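Local coordinates for protein pyridoxamine 5-phosphate-dependent dehydrase (Escherichia coli, PDB 3B8X) that removes the C3'-hydroxyl group from GDP-4-keto-6-deoxy-D-mannose, a pyridoxal phosphate-dependent step in making the L-colitose of the lipopolysaccharide O-antigen, at residues M181-S186 against G198-D203; E160-S165 against K173-F178; L8-W13 against N373-L378. The protein carries 1 engineered substitution. One frame throughout, in Å; residues are numbered along the deposited sequence. Where two conformers were deposited one is given.

Interaction 1 (M181-S186 against G198-D203); sequences MGTFSS and GCIVTD. With NA (sodium ion), chain N; G4M ([(2R,3S,4R,5R)-5-(2-amino-6-oxo-1,6-dihydro-9H-purin-9-yl)-3,4-dihydroxytetrahydrofuran-2-yl]methyl (2R,3S,4S,5S,6R)-3,4-dihydroxy-5-[({3-hydroxy-2-methyl-5-[(phosphonooxy)methyl]pyridin-4-yl}methyl)amino]-6-methyltetrahydro-2H-pyran-2-yl dihydrogen diphosphate), chain O.
Phe184 and Val201 cross at about a right angle on one face of an antiparallel strand pair. With CG beside the backbone N (chi1 -59°), the phenylalanine reaches diagonally past its direct partner Cys199, and its CE1 comes to 3.7 Å from CG1 of Val201. The carbonyl O of Cys199 lies at the ring edge, in plane. Gly182 faces Val201 without a side chain, and CG2 of the valine settles 3.7 Å from Gly182 O. Beyond the strands, Phe43 and Phe47 of helix 34-47 meet the Phe184 ring.

Strands 181-185 and 198-202 are neighbours in the mixed central sheet of the aspartate aminotransferase fold, in which 198-202 is the strand that runs against its neighbours. Two backbone hydrogen bonds join Gly182 with Val201 and two join Phe184 with Cys199; in the last pair Cys199 N meets Phe184 O from 42° above the carbonyl plane.

Met181 and Ile200 share the other face, side by side and pointing the same way, with Met181 CG 3.8 Å from Ile200 CG2. Helices 58-68 and 205-214 pack over them. At the cofactor end Ser185 holds OG anti to its backbone N (chi1 162°), and this hydroxyl donates to phosphate oxygen OP2 of the bound G4M at 2.7 Å. At the far end Asp203 OD2 binds a sodium ion at 2.7 Å.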
# COMPACT_ATOMS: atom_id res chain seq x y z
N MET B 181 -14.70 -13.32 1.59
CA MET B 181 -13.50 -12.68 2.17
C MET B 181 -13.90 -11.79 3.32
O MET B 181 -15.02 -11.23 3.34
CB MET B 181 -12.75 -11.83 1.16
CG MET B 181 -11.71 -12.65 0.39
SD MET B 181 -10.88 -11.76 -0.92
CE MET B 181 -12.16 -11.67 -2.12
N GLY B 182 -12.95 -11.56 4.22
CA GLY B 182 -13.14 -10.69 5.34
C GLY B 182 -11.87 -9.91 5.63
O GLY B 182 -10.78 -10.47 5.70
N THR B 183 -12.01 -8.61 5.88
CA THR B 183 -10.82 -7.81 6.16
C THR B 183 -10.70 -7.38 7.61
O THR B 183 -11.71 -7.16 8.27
CB THR B 183 -10.69 -6.59 5.22
OG1 THR B 183 -11.86 -5.74 5.33
CG2 THR B 183 -10.45 -7.01 3.75
N PHE B 184 -9.47 -7.27 8.11
CA PHE B 184 -9.23 -6.78 9.46
C PHE B 184 -8.13 -5.72 9.43
O PHE B 184 -7.35 -5.63 8.46
CB PHE B 184 -8.79 -7.89 10.42
CG PHE B 184 -9.75 -8.99 10.56
CD1 PHE B 184 -9.99 -9.83 9.49
CD2 PHE B 184 -10.32 -9.29 11.80
CE1 PHE B 184 -10.83 -10.91 9.61
CE2 PHE B 184 -11.15 -10.43 11.94
CZ PHE B 184 -11.43 -11.21 10.82
N SER B 185 -8.08 -4.90 10.47
CA SER B 185 -7.02 -3.89 10.59
C SER B 185 -6.35 -4.09 11.93
O SER B 185 -6.98 -4.47 12.93
CB SER B 185 -7.60 -2.47 10.56
OG SER B 185 -6.68 -1.50 11.10
N SER B 186 -5.04 -3.84 11.97
CA SER B 186 -4.33 -3.88 13.26
C SER B 186 -3.65 -2.51 13.47
O SER B 186 -2.48 -2.43 13.89
CB SER B 186 -3.36 -5.07 13.39
OG SER B 186 -2.58 -5.28 12.23
N GLY B 198 -2.95 -5.06 8.29
CA GLY B 198 -4.27 -5.48 7.86
C GLY B 198 -4.19 -6.99 7.58
O GLY B 198 -3.13 -7.57 7.62
N CYS B 199 -5.33 -7.62 7.32
CA CYS B 199 -5.35 -9.04 7.03
C CYS B 199 -6.60 -9.35 6.25
O CYS B 199 -7.65 -8.75 6.50
CB CYS B 199 -5.40 -9.81 8.33
SG CYS B 199 -4.63 -11.45 8.25
N ILE B 200 -6.49 -10.30 5.33
CA ILE B 200 -7.65 -10.76 4.56
C ILE B 200 -7.73 -12.23 4.92
O ILE B 200 -6.73 -12.92 4.87
CB ILE B 200 -7.48 -10.67 3.02
CG1 ILE B 200 -7.05 -9.25 2.62
CG2 ILE B 200 -8.83 -11.00 2.34
CD1 ILE B 200 -5.55 -9.15 2.23
N VAL B 201 -8.93 -12.69 5.23
CA VAL B 201 -9.14 -14.09 5.54
C VAL B 201 -10.15 -14.64 4.50
O VAL B 201 -10.98 -13.89 3.97
CB VAL B 201 -9.67 -14.31 7.00
CG1 VAL B 201 -8.81 -13.56 8.01
CG2 VAL B 201 -11.12 -13.88 7.11
N THR B 202 -10.02 -15.93 4.22
CA THR B 202 -10.89 -16.62 3.27
C THR B 202 -10.75 -18.12 3.49
O THR B 202 -9.88 -18.60 4.25
CB THR B 202 -10.63 -16.19 1.80
OG1 THR B 202 -11.52 -16.87 0.91
CG2 THR B 202 -9.18 -16.45 1.41
N ASP B 203 -11.69 -18.86 2.89
CA ASP B 203 -11.67 -20.31 2.99
C ASP B 203 -11.35 -20.81 1.59
O ASP B 203 -11.09 -21.98 1.39
CB ASP B 203 -13.02 -20.84 3.45
CG ASP B 203 -13.24 -20.65 4.91
OD1 ASP B 203 -12.27 -20.53 5.71
OD2 ASP B 203 -14.44 -20.63 5.26
NA NA N . -15.87 -18.61 6.21
OP3 G4M O . -6.62 2.16 9.18
PL G4M O . -6.56 0.88 8.25
OP1 G4M O . -5.95 1.20 6.78
OP2 G4M O . -5.65 -0.24 8.97
OP4 G4M O . -8.04 0.22 8.15
C5B G4M O . -8.80 1.01 7.28
C5L G4M O . -10.23 0.78 7.61
C6L G4M O . -11.00 -0.00 6.76
N1L G4M O . -12.28 -0.16 7.01
C2L G4M O . -12.89 0.38 8.04
C2A G4M O . -14.38 0.20 8.23
C3L G4M O . -12.20 1.15 8.98
O3L G4M O . -12.90 1.74 9.97
C4L G4M O . -10.80 1.33 8.77
C4A G4M O . -10.02 2.11 9.64
N4A G4M O . -10.59 2.75 10.61
C4G G4M O . -9.78 3.44 11.55
C5G G4M O . -10.46 4.68 12.08
C6G G4M O . -11.88 4.34 12.56
O5G G4M O . -9.68 4.98 13.22
C3G G4M O . -8.45 3.90 10.92
O3G G4M O . -7.43 3.04 11.40
C2G G4M O . -8.12 5.35 11.40
O2G G4M O . -6.75 5.69 11.16
C1G G4M O . -8.40 5.50 12.87
O1G G4M O . -8.54 6.90 13.09
P2 G4M O . -7.97 7.53 14.43
O3P G4M O . -8.43 6.65 15.71
O4P G4M O . -8.67 8.98 14.63
OPP G4M O . -6.37 7.53 14.18
P G4M O . -5.55 8.39 15.26
O1P G4M O . -5.96 9.93 15.54
O2P G4M O . -4.11 8.34 14.59
O5' G4M O . -5.33 7.51 16.56
C5' G4M O . -6.36 7.73 17.50
C4' G4M O . -5.69 8.03 18.83
O4' G4M O . -4.55 7.13 19.02
C3' G4M O . -5.12 9.46 18.83
O3' G4M O . -5.20 9.93 20.16
C2' G4M O . -3.65 9.26 18.37
O2' G4M O . -2.85 10.30 18.95
C1' G4M O . -3.35 7.94 19.06
N9 G4M O . -2.24 7.23 18.41
C8 G4M O . -2.26 6.72 17.15
N7 G4M O . -1.10 6.13 16.94
C4 G4M O . -1.04 6.93 19.00
C5 G4M O . -0.29 6.20 18.04
C6 G4M O . 1.03 5.73 18.40
O6 G4M O . 1.74 5.09 17.64
N3 G4M O . -0.52 7.18 20.20
C2 G4M O . 0.70 6.76 20.50
N1 G4M O . 1.48 6.04 19.63
N2 G4M O . 1.22 7.05 21.73
O HOH W 1 -3.00 -7.47 10.85
O HOH W 2 -16.52 -17.82 3.92
O HOH W 3 -18.07 -19.74 5.75
O HOH W 4 -13.55 -17.19 6.07
O HOH W 5 -15.17 -19.79 8.45

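Interaction 2 (E160-S165 against K173-F178); sequences EDNCES and KCAGTF. With NA (sodium ion), chain N; G4M ([(2R,3S,4R,5R)-5-(2-amino-6-oxo-1,6-dihydro-9H-purin-9-yl)-3,4-dihydroxytetrahydrofuran-2-yl]methyl (2R,3S,4S,5S,6R)-3,4-dihydroxy-5-[({3-hydroxy-2-methyl-5-[(phosphonooxy)methyl]pyridin-4-yl}methyl)amino]-6-methyltetrahydro-2H-pyran-2-yl dihydrogen diphosphate), chain O.
A type II beta turn from Cys174 to Thr177 is gripped here by the carboxylate of Glu160, on sheet strand 157-161. The next residue, Asp161, sets its OD2 2.7 Å from the pyridine nitrogen N1L of G4M, the aspartate-cofactor pairing of fold-type I pyridoxal phosphate enzymes, which probably keeps that nitrogen protonated.

Along 173-178, Lys173 comes first: its CG lies over one face of the Phe178 ring, offset toward the rim, and its bent end gives a hydrogen bond from NZ to Thr177 OG1. Cys174 follows with a carbonyl that takes two donors, the backbone N and the hydroxyl of Thr177, so the turn is closed twice. Ala175 turns its CB toward Asn162 and rests 3.4 Å from OD1, an atom that accepts from Asn136. The alanine carbonyl receives a hydrogen bond from a water that is also weakly joined to Asn162 ND2. At a phi of 94° a side chain on Gly176 would run into the carbonyl O of Ala175. Its N-H points to Glu160 OE1 at 2.7 Å and nearly straight (162°), but approaches from above the carboxylate plane; OE1 also bonds Asn136 ND2. Thr177 points its CB away from 160-165 and gives its carbonyl O to a sodium ion at 2.5 Å, a site completed by Asp203 and four waters. Phe178 closes the walk. Glu160 is extended beyond CG (chi2 174°), which carries OE2 to the edge of the Phe178 ring, in its plane, and within 3.3 Å of Phe178 CB. OE2 also accepts from Gly179 N, while its syn lone pair takes the N-H of Phe178 at 2.7 Å.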
# COMPACT_ATOMS: atom_id res chain seq x y z
N GLU B 160 -16.95 -8.92 3.74
CA GLU B 160 -17.13 -8.17 4.97
C GLU B 160 -15.92 -7.29 5.12
O GLU B 160 -14.80 -7.74 4.87
CB GLU B 160 -17.06 -9.07 6.20
CG GLU B 160 -18.33 -9.81 6.55
CD GLU B 160 -18.10 -10.80 7.68
OE1 GLU B 160 -18.19 -10.41 8.87
OE2 GLU B 160 -17.76 -11.97 7.40
N ASP B 161 -16.12 -6.05 5.50
CA ASP B 161 -15.00 -5.19 5.84
C ASP B 161 -15.11 -5.31 7.37
O ASP B 161 -16.08 -4.82 7.94
CB ASP B 161 -15.21 -3.74 5.36
CG ASP B 161 -14.19 -2.76 5.98
OD1 ASP B 161 -13.62 -3.16 7.02
OD2 ASP B 161 -13.95 -1.62 5.45
N ASN B 162 -14.22 -6.07 7.99
CA ASN B 162 -14.23 -6.25 9.43
C ASN B 162 -13.12 -5.49 10.18
O ASN B 162 -12.75 -5.86 11.29
CB ASN B 162 -14.13 -7.72 9.83
CG ASN B 162 -14.80 -7.99 11.22
OD1 ASN B 162 -15.88 -7.48 11.52
ND2 ASN B 162 -14.16 -8.80 12.04
N CYS B 163 -12.73 -4.35 9.65
CA CYS B 163 -11.68 -3.58 10.26
C CYS B 163 -12.06 -2.92 11.58
O CYS B 163 -11.15 -2.50 12.30
CB CYS B 163 -11.15 -2.57 9.22
SG CYS B 163 -10.24 -3.35 7.84
N GLU B 164 -13.35 -2.82 11.92
CA GLU B 164 -13.71 -2.18 13.18
C GLU B 164 -14.26 -3.20 14.14
O GLU B 164 -14.56 -2.85 15.28
CB GLU B 164 -14.76 -1.07 13.01
CG GLU B 164 -14.31 -0.01 12.00
CD GLU B 164 -15.33 1.08 11.74
OE1 GLU B 164 -16.39 1.09 12.39
OE2 GLU B 164 -15.08 1.92 10.84
N SER B 165 -14.42 -4.44 13.69
CA SER B 165 -15.03 -5.44 14.55
C SER B 165 -14.27 -6.73 14.77
O SER B 165 -14.88 -7.79 14.89
CB SER B 165 -16.49 -5.72 14.16
OG SER B 165 -17.16 -4.49 13.89
N LYS B 173 -20.15 -17.62 15.33
CA LYS B 173 -19.26 -17.51 14.17
C LYS B 173 -18.52 -16.16 14.26
O LYS B 173 -19.15 -15.13 14.49
CB LYS B 173 -20.09 -17.57 12.89
CG LYS B 173 -19.25 -17.55 11.65
CD LYS B 173 -19.96 -18.23 10.50
CE LYS B 173 -19.04 -18.26 9.27
NZ LYS B 173 -17.84 -19.12 9.55
N CYS B 174 -17.21 -16.15 14.07
CA CYS B 174 -16.50 -14.87 14.18
C CYS B 174 -16.74 -13.90 13.07
O CYS B 174 -16.54 -14.25 11.92
CB CYS B 174 -15.00 -15.12 14.14
SG CYS B 174 -14.44 -15.94 15.61
N ALA B 175 -16.98 -12.63 13.40
CA ALA B 175 -17.13 -11.61 12.33
C ALA B 175 -15.92 -11.71 11.43
O ALA B 175 -14.84 -12.08 11.92
CB ALA B 175 -17.24 -10.21 12.93
N GLY B 176 -16.08 -11.39 10.14
CA GLY B 176 -15.00 -11.51 9.17
C GLY B 176 -15.05 -12.86 8.44
O GLY B 176 -14.47 -13.03 7.37
N THR B 177 -15.69 -13.84 9.04
CA THR B 177 -15.72 -15.16 8.41
C THR B 177 -17.00 -15.57 7.70
O THR B 177 -17.11 -16.68 7.16
CB THR B 177 -15.33 -16.26 9.40
OG1 THR B 177 -16.40 -16.43 10.34
CG2 THR B 177 -14.02 -15.86 10.14
N PHE B 178 -17.98 -14.69 7.69
CA PHE B 178 -19.23 -15.01 7.00
C PHE B 178 -19.09 -14.86 5.47
O PHE B 178 -19.62 -15.67 4.71
CB PHE B 178 -20.30 -14.09 7.53
CG PHE B 178 -20.62 -14.32 8.99
CD1 PHE B 178 -19.86 -13.72 10.01
CD2 PHE B 178 -21.67 -15.15 9.36
CE1 PHE B 178 -20.16 -13.92 11.33
CE2 PHE B 178 -21.94 -15.37 10.70
CZ PHE B 178 -21.24 -14.71 11.67
NA NA N . -15.87 -18.61 6.21
OP3 G4M O . -6.62 2.16 9.18
PL G4M O . -6.56 0.88 8.25
OP1 G4M O . -5.95 1.20 6.78
OP2 G4M O . -5.65 -0.24 8.97
OP4 G4M O . -8.04 0.22 8.15
C5B G4M O . -8.80 1.01 7.28
C5L G4M O . -10.23 0.78 7.61
C6L G4M O . -11.00 -0.00 6.76
N1L G4M O . -12.28 -0.16 7.01
C2L G4M O . -12.89 0.38 8.04
C2A G4M O . -14.38 0.20 8.23
C3L G4M O . -12.20 1.15 8.98
O3L G4M O . -12.90 1.74 9.97
C4L G4M O . -10.80 1.33 8.77
C4A G4M O . -10.02 2.11 9.64
N4A G4M O . -10.59 2.75 10.61
C4G G4M O . -9.78 3.44 11.55
C5G G4M O . -10.46 4.68 12.08
C6G G4M O . -11.88 4.34 12.56
O5G G4M O . -9.68 4.98 13.22
C3G G4M O . -8.45 3.90 10.92
O3G G4M O . -7.43 3.04 11.40
C2G G4M O . -8.12 5.35 11.40
O2G G4M O . -6.75 5.69 11.16
C1G G4M O . -8.40 5.50 12.87
O1G G4M O . -8.54 6.90 13.09
P2 G4M O . -7.97 7.53 14.43
O3P G4M O . -8.43 6.65 15.71
O4P G4M O . -8.67 8.98 14.63
OPP G4M O . -6.37 7.53 14.18
P G4M O . -5.55 8.39 15.26
O1P G4M O . -5.96 9.93 15.54
O2P G4M O . -4.11 8.34 14.59
O5' G4M O . -5.33 7.51 16.56
C5' G4M O . -6.36 7.73 17.50
C4' G4M O . -5.69 8.03 18.83
O4' G4M O . -4.55 7.13 19.02
C3' G4M O . -5.12 9.46 18.83
O3' G4M O . -5.20 9.93 20.16
C2' G4M O . -3.65 9.26 18.37
O2' G4M O . -2.85 10.30 18.95
C1' G4M O . -3.35 7.94 19.06
N9 G4M O . -2.24 7.23 18.41
C8 G4M O . -2.26 6.72 17.15
N7 G4M O . -1.10 6.13 16.94
C4 G4M O . -1.04 6.93 19.00
C5 G4M O . -0.29 6.20 18.04
C6 G4M O . 1.03 5.73 18.40
O6 G4M O . 1.74 5.09 17.64
N3 G4M O . -0.52 7.18 20.20
C2 G4M O . 0.70 6.76 20.50
N1 G4M O . 1.48 6.04 19.63
N2 G4M O . 1.22 7.05 21.73
O HOH W 6 -13.92 -11.18 14.27
O HOH W 5 -15.17 -19.79 8.45
O HOH W 2 -16.52 -17.82 3.92
O HOH W 3 -18.07 -19.74 5.75
O HOH W 4 -13.55 -17.19 6.07

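Interaction 3 (L8-W13 against N373-L378); sequences LASSTW and NHQIEL. With NA (sodium ion), chain K.
Ser10 tucks OG between its backbone N and carbonyl carbon (chi1 52°), and His374 swings CG to the side of its own backbone N (chi1 -55°); these two rotations bring hydroxyl and imidazole within bonding distance. Ser10 OG is hydrogen-bonded to His374 ND1 at 2.9 Å, and either atom could be the donor. The hydroxyl comes in at the ring edge, near its plane, and Ser10 CB lies in plane there too. On the far side of the ring NE2 is satisfied by Pro7 O, so the imidazole is held at both nitrogens and its rotation is fixed.

Ile376 CD1 packs tightly against Ser10 OG, at 3.0 Å. Gln375, whose CG sits between the backbone N and the carbonyl carbon (chi1 71°), as Ser10 OG does, folds back at chi2; the side chains of Gln375 and Thr12 cross at about a right angle, with Gln375 OE1 3.6 Å from Thr12 CG2. One water links the two segments through polar atoms: it accepts from Ser10 N and donates to Gln375 OE1 at 2.7 Å. Thr12 OG1 turns instead to Gln264 of the long helix 255-286.

Neither segment is helix or strand, and the contact joins the loop ahead of helix 15-27 to the loop ahead of helix 379-388. Leu8 and Ala9 also touch the bound G4M. At the Leu8-Asn373 end the two backbones converge on a sodium ion, reached by Leu8 O at 2.5 Å and Asn373 O at 2.6 Å. Four waters bring the ligands to six, a mostly hydrated site built from main-chain carbonyls of two loops.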
# COMPACT_ATOMS: atom_id res chain seq x y z
N LEU B 8 -9.18 8.47 23.01
CA LEU B 8 -9.68 7.38 22.19
C LEU B 8 -8.99 6.01 22.29
O LEU B 8 -9.65 5.00 22.17
CB LEU B 8 -9.72 7.83 20.72
CG LEU B 8 -11.00 7.53 19.95
CD1 LEU B 8 -12.06 8.58 20.26
CD2 LEU B 8 -10.62 7.45 18.45
N ALA B 9 -7.67 5.93 22.40
CA ALA B 9 -7.02 4.62 22.44
C ALA B 9 -5.83 4.72 23.39
O ALA B 9 -5.43 5.82 23.75
CB ALA B 9 -6.52 4.24 21.03
N SER B 10 -5.31 3.57 23.81
CA SER B 10 -4.14 3.51 24.67
C SER B 10 -3.27 2.35 24.16
O SER B 10 -3.63 1.66 23.20
CB SER B 10 -4.52 3.40 26.15
OG SER B 10 -5.44 2.34 26.41
N SER B 11 -2.08 2.20 24.72
CA SER B 11 -1.19 1.12 24.26
C SER B 11 -1.77 -0.25 24.65
O SER B 11 -2.26 -0.42 25.78
CB SER B 11 0.21 1.26 24.88
OG SER B 11 1.08 0.24 24.43
N THR B 12 -1.66 -1.23 23.74
CA THR B 12 -2.10 -2.60 24.00
C THR B 12 -0.87 -3.50 24.15
O THR B 12 -0.99 -4.71 24.24
CB THR B 12 -2.88 -3.14 22.81
OG1 THR B 12 -2.04 -3.04 21.65
CG2 THR B 12 -4.09 -2.30 22.62
N TRP B 13 0.32 -2.89 24.19
CA TRP B 13 1.56 -3.63 24.28
C TRP B 13 2.13 -3.66 25.67
O TRP B 13 1.95 -2.73 26.48
CB TRP B 13 2.65 -2.97 23.45
CG TRP B 13 2.44 -2.93 21.97
CD1 TRP B 13 1.40 -3.43 21.26
CD2 TRP B 13 3.38 -2.45 21.01
NE1 TRP B 13 1.61 -3.26 19.91
CE2 TRP B 13 2.82 -2.63 19.74
CE3 TRP B 13 4.66 -1.87 21.11
CZ2 TRP B 13 3.45 -2.17 18.57
CZ3 TRP B 13 5.30 -1.45 19.95
CH2 TRP B 13 4.69 -1.59 18.69
N ASN B 373 -13.43 3.19 23.41
CA ASN B 373 -13.49 2.02 24.30
C ASN B 373 -12.06 1.45 24.29
O ASN B 373 -11.33 1.57 23.31
CB ASN B 373 -14.56 0.99 23.89
CG ASN B 373 -14.78 -0.08 24.98
OD1 ASN B 373 -14.29 0.04 26.10
ND2 ASN B 373 -15.51 -1.15 24.62
N HIS B 374 -11.61 0.85 25.38
CA HIS B 374 -10.26 0.31 25.44
C HIS B 374 -10.27 -1.10 26.02
O HIS B 374 -11.25 -1.52 26.63
CB HIS B 374 -9.32 1.17 26.38
CG HIS B 374 -9.26 2.63 26.04
ND1 HIS B 374 -8.09 3.35 26.08
CD2 HIS B 374 -10.23 3.52 25.70
CE1 HIS B 374 -8.33 4.61 25.77
NE2 HIS B 374 -9.63 4.75 25.58
N GLN B 375 -9.12 -1.77 25.93
CA GLN B 375 -8.95 -3.13 26.47
C GLN B 375 -8.59 -3.09 27.95
O GLN B 375 -8.14 -4.07 28.50
CB GLN B 375 -7.84 -3.84 25.71
CG GLN B 375 -6.40 -3.33 25.98
CD GLN B 375 -6.11 -1.85 25.64
OE1 GLN B 375 -6.72 -1.24 24.76
NE2 GLN B 375 -5.15 -1.28 26.36
N ILE B 376 -8.72 -1.92 28.55
CA ILE B 376 -8.46 -1.64 29.97
C ILE B 376 -9.79 -1.12 30.56
O ILE B 376 -10.51 -0.41 29.87
CB ILE B 376 -7.41 -0.47 30.08
CG1 ILE B 376 -6.10 -0.83 29.42
CG2 ILE B 376 -7.12 -0.10 31.53
CD1 ILE B 376 -5.56 0.30 28.57
N GLU B 377 -10.14 -1.46 31.80
CA GLU B 377 -11.41 -0.98 32.38
C GLU B 377 -11.49 0.53 32.29
O GLU B 377 -10.48 1.20 32.46
CB GLU B 377 -11.62 -1.42 33.84
CG GLU B 377 -10.61 -0.86 34.85
CD GLU B 377 -11.03 0.45 35.52
OE1 GLU B 377 -12.13 0.98 35.27
OE2 GLU B 377 -10.22 1.00 36.29
N LEU B 378 -12.70 1.03 32.09
CA LEU B 378 -12.94 2.46 31.95
C LEU B 378 -14.04 2.95 32.90
O LEU B 378 -14.76 3.92 32.60
CB LEU B 378 -13.39 2.72 30.50
CG LEU B 378 -12.29 2.76 29.44
CD1 LEU B 378 -12.82 2.75 28.00
CD2 LEU B 378 -11.44 4.00 29.67
NA NA K . -10.19 2.79 21.28
O HOH W 7 -6.75 1.15 23.51
O HOH W 8 -12.32 3.61 20.47
O HOH W 9 -10.79 0.94 19.64
O HOH W 10 -10.01 3.87 18.63
O HOH W 11 -8.32 1.45 21.54

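In the fold
From the N terminus, segment 8-13 passes first and waits for its partner until 373-378, so interaction 3 spans nearly the whole chain and encloses the other two. Within that span interaction 2 closes a short loop, 160-165 to 173-178, before interaction 1 opens and closes the next, 181-186 to 198-203; the two are in series and do not cross. Parallel neighbours 157-161 and 181-185 bring them into direct contact in the central sheet, where they share one sodium ion and the bound G4M. Interaction 3 lies about 21 to 22 Å away, centre to centre, tying the chain's two terminal regions together.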